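Local coordinates for LysM domain protein (Mycobacterium smegmatis, PDB 4OIT) that binds mannose as a bacterial lectin of the beta-prism II fold and forms a domain-swapped dimer, at the interface of chains A and B. Sequence-based numbering; all coordinates share one arbitrary frame. Chains: chain A/B, LysM domain protein.

The interface of chains A and B. Residues chain A 17, 26, 44, 58, 64; chain B 74, 86, 94, 96.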
ATOM      1  N   LEU A  17      -2.631   2.779 -22.394  1.00 24.05           N
ATOM      2  CA  LEU A  17      -2.156   3.753 -23.367  1.00 24.30           C
ATOM      3  C   LEU A  17      -2.185   3.066 -24.723  1.00 25.04           C
ATOM      4  O   LEU A  17      -2.073   1.840 -24.803  1.00 24.51           O
ATOM      5  CB  LEU A  17      -0.731   4.207 -23.046  1.00 23.97           C
ATOM      6  CG  LEU A  17      -0.476   4.827 -21.669  1.00 23.81           C
ATOM      7  CD1 LEU A  17       0.979   5.262 -21.567  1.00 23.84           C
ATOM      8  CD2 LEU A  17      -1.400   6.006 -21.396  1.00 23.59           C
ATOM      9  N   LEU A  26      -0.350  -0.485 -24.379  1.00 22.46           N
ATOM     10  CA  LEU A  26       0.253  -0.704 -23.070  1.00 22.29           C
ATOM     11  C   LEU A  26      -0.879  -0.763 -22.056  1.00 22.22           C
ATOM     12  O   LEU A  26      -1.616   0.207 -21.905  1.00 22.24           O
ATOM     13  CB  LEU A  26       1.208   0.440 -22.723  1.00 22.23           C
ATOM     14  CG  LEU A  26       1.963   0.342 -21.392  1.00 22.31           C
ATOM     15  CD1 LEU A  26       2.986  -0.782 -21.433  1.00 22.32           C
ATOM     16  CD2 LEU A  26       2.637   1.667 -21.059  1.00 22.33           C
ATOM     17  N   TRP A  44       6.711  -6.998 -24.669  1.00 23.35           N
ATOM     18  CA  TRP A  44       7.390  -6.695 -23.413  1.00 22.80           C
ATOM     19  C   TRP A  44       6.402  -6.616 -22.252  1.00 22.27           C
ATOM     20  O   TRP A  44       5.227  -6.297 -22.438  1.00 21.83           O
ATOM     21  CB  TRP A  44       8.153  -5.375 -23.543  1.00 22.95           C
ATOM     22  CG  TRP A  44       8.801  -4.881 -22.277  1.00 23.18           C
ATOM     23  CD1 TRP A  44      10.035  -5.214 -21.803  1.00 23.17           C
ATOM     24  CD2 TRP A  44       8.252  -3.942 -21.345  1.00 23.23           C
ATOM     25  NE1 TRP A  44      10.286  -4.549 -20.627  1.00 23.28           N
ATOM     26  CE2 TRP A  44       9.207  -3.763 -20.322  1.00 23.23           C
ATOM     27  CE3 TRP A  44       7.040  -3.244 -21.269  1.00 23.24           C
ATOM     28  CZ2 TRP A  44       8.989  -2.912 -19.236  1.00 23.20           C
ATOM     29  CZ3 TRP A  44       6.826  -2.397 -20.189  1.00 23.15           C
ATOM     30  CH2 TRP A  44       7.798  -2.239 -19.188  1.00 23.11           C
ATOM     31  N   VAL A  58       3.336   7.262 -12.939  1.00 25.57           N
ATOM     32  CA  VAL A  58       4.418   8.180 -13.267  1.00 25.46           C
ATOM     33  C   VAL A  58       4.455   9.195 -12.131  1.00 25.53           C
ATOM     34  O   VAL A  58       3.640  10.118 -12.081  1.00 26.00           O
ATOM     35  CB  VAL A  58       4.194   8.887 -14.621  1.00 25.20           C
ATOM     36  CG1 VAL A  58       5.307   9.887 -14.900  1.00 25.14           C
ATOM     37  CG2 VAL A  58       4.114   7.868 -15.747  1.00 25.27           C
ATOM     38  N   PHE A  64       8.795   6.179 -12.574  1.00 20.56           N
ATOM     39  CA  PHE A  64       7.649   5.368 -12.997  1.00 20.66           C
ATOM     40  C   PHE A  64       7.668   4.045 -12.228  1.00 20.85           C
ATOM     41  O   PHE A  64       8.634   3.286 -12.324  1.00 21.31           O
ATOM     42  CB  PHE A  64       7.702   5.120 -14.511  1.00 20.53           C
ATOM     43  CG  PHE A  64       6.567   4.284 -15.041  1.00 20.51           C
ATOM     44  CD1 PHE A  64       5.246   4.574 -14.712  1.00 20.67           C
ATOM     45  CD2 PHE A  64       6.818   3.218 -15.897  1.00 20.56           C
ATOM     46  CE1 PHE A  64       4.206   3.808 -15.211  1.00 20.54           C
ATOM     47  CE2 PHE A  64       5.780   2.450 -16.400  1.00 20.57           C
ATOM     48  CZ  PHE A  64       4.473   2.745 -16.057  1.00 20.54           C
TER
ATOM     49  N   TRP B  74       7.997  -3.016  -9.409  1.00 21.76           N
ATOM     50  CA  TRP B  74       8.761  -2.678 -10.607  1.00 21.58           C
ATOM     51  C   TRP B  74       8.898  -1.169 -10.722  1.00 21.88           C
ATOM     52  O   TRP B  74       8.000  -0.417 -10.340  1.00 21.46           O
ATOM     53  CB  TRP B  74       8.088  -3.227 -11.868  1.00 21.25           C
ATOM     54  CG  TRP B  74       8.969  -3.189 -13.086  1.00 20.83           C
ATOM     55  CD1 TRP B  74       9.763  -4.193 -13.550  1.00 20.69           C
ATOM     56  CD2 TRP B  74       9.139  -2.092 -13.998  1.00 20.92           C
ATOM     57  NE1 TRP B  74      10.420  -3.795 -14.689  1.00 20.84           N
ATOM     58  CE2 TRP B  74      10.055  -2.509 -14.987  1.00 20.81           C
ATOM     59  CE3 TRP B  74       8.606  -0.798 -14.073  1.00 20.71           C
ATOM     60  CZ2 TRP B  74      10.452  -1.679 -16.040  1.00 20.82           C
ATOM     61  CZ3 TRP B  74       9.002   0.027 -15.121  1.00 20.77           C
ATOM     62  CH2 TRP B  74       9.916  -0.418 -16.089  1.00 20.72           C
ATOM     63  N   LEU B  86       5.532   9.666 -19.456  1.00 25.07           N
ATOM     64  CA  LEU B  86       5.675   8.390 -20.149  1.00 24.83           C
ATOM     65  C   LEU B  86       4.878   8.431 -21.446  1.00 24.39           C
ATOM     66  O   LEU B  86       3.685   8.724 -21.431  1.00 23.92           O
ATOM     67  CB  LEU B  86       5.180   7.240 -19.268  1.00 24.84           C
ATOM     68  CG  LEU B  86       5.375   5.829 -19.829  1.00 24.78           C
ATOM     69  CD1 LEU B  86       6.845   5.434 -19.819  1.00 24.77           C
ATOM     70  CD2 LEU B  86       4.548   4.826 -19.042  1.00 24.80           C
ATOM     71  N   LEU B  94       8.371   2.683 -25.981  1.00 24.08           N
ATOM     72  CA  LEU B  94       7.854   3.224 -24.734  1.00 23.49           C
ATOM     73  C   LEU B  94       8.984   3.995 -24.080  1.00 23.01           C
ATOM     74  O   LEU B  94      10.014   3.416 -23.734  1.00 22.86           O
ATOM     75  CB  LEU B  94       7.366   2.108 -23.807  1.00 23.47           C
ATOM     76  CG  LEU B  94       6.741   2.557 -22.481  1.00 23.38           C
ATOM     77  CD1 LEU B  94       5.619   3.565 -22.689  1.00 23.37           C
ATOM     78  CD2 LEU B  94       6.225   1.350 -21.715  1.00 23.53           C
ATOM     79  N   LEU B  96      10.190   7.117 -21.260  1.00 21.75           N
ATOM     80  CA  LEU B  96       9.995   8.084 -20.185  1.00 21.67           C
ATOM     81  C   LEU B  96      10.845   9.312 -20.495  1.00 21.91           C
ATOM     82  O   LEU B  96      12.080   9.251 -20.466  1.00 21.74           O
ATOM     83  CB  LEU B  96      10.380   7.502 -18.825  1.00 21.56           C
ATOM     84  CG  LEU B  96       9.965   8.351 -17.615  1.00 21.28           C
ATOM     85  CD1 LEU B  96       8.475   8.230 -17.333  1.00 21.23           C
ATOM     86  CD2 LEU B  96      10.757   7.943 -16.387  1.00 21.44           C
TER
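A:Phe64 and B:Leu86 meet in the apolar core of a beta-prism II lectin domain that two chains build together, a worked example of domain swapping: contacts that in an unswapped prism would presumably lie within one chain here join two. Strands 16-19, 24-28, 41-45, 53-58 and 64-68 of chain A supply one side; strands 72-75, 85-88 and 94-98 of chain B supply the other.

The CH-pi contact comes first. Methyl CD2 of B:Leu86 sits over one face of the A:Phe64 ring, 3.9 Å from its centroid and displaced toward the rim, and its nearest ring atom is CZ of A:Phe64 at 3.6 Å. CG anti to the backbone N (chi1 180°) carries the phenyl toward chain B, and chi2 sets the turn of its face. At the ring's edge, in plane, lies the backbone N of A:Val58 from the same chain.

Between the aromatic residues, the two indoles of A:Trp44 and B:Trp74 reach toward each other tip to tip through their benzo rings, CZ2 to CZ2 at 3.7 Å. B:Trp74 CZ2 lies at the edge of the A:Trp44 ring and in its plane, and the indole planes stand steeply to each other, at about 74°. The same B:Trp74 touches A:Phe64 with another corner of its benzo ring, CZ3 lying 3.9 Å from A:Phe64 CD2, which ties the two aromatic contacts together.

Aliphatic packing fills in around the rings. A:Leu26 and B:Leu94 cross at about a right angle, their CD2 methyls 3.7 Å apart, and CD2 of B:Leu94 also comes within 4.1 Å of CZ3 of A:Trp44. Farther along, with CG1 of A:Val58 anti to the backbone N (chi1 177°), its CG2 is set anti to the carbonyl carbon and meets CB of B:Leu86 at 3.7 Å. B:Leu96 adds a looser contact, its CD1 4.3 Å from A:Phe64 CB. The dimer's two-fold symmetry repeats the patch with the chains exchanged.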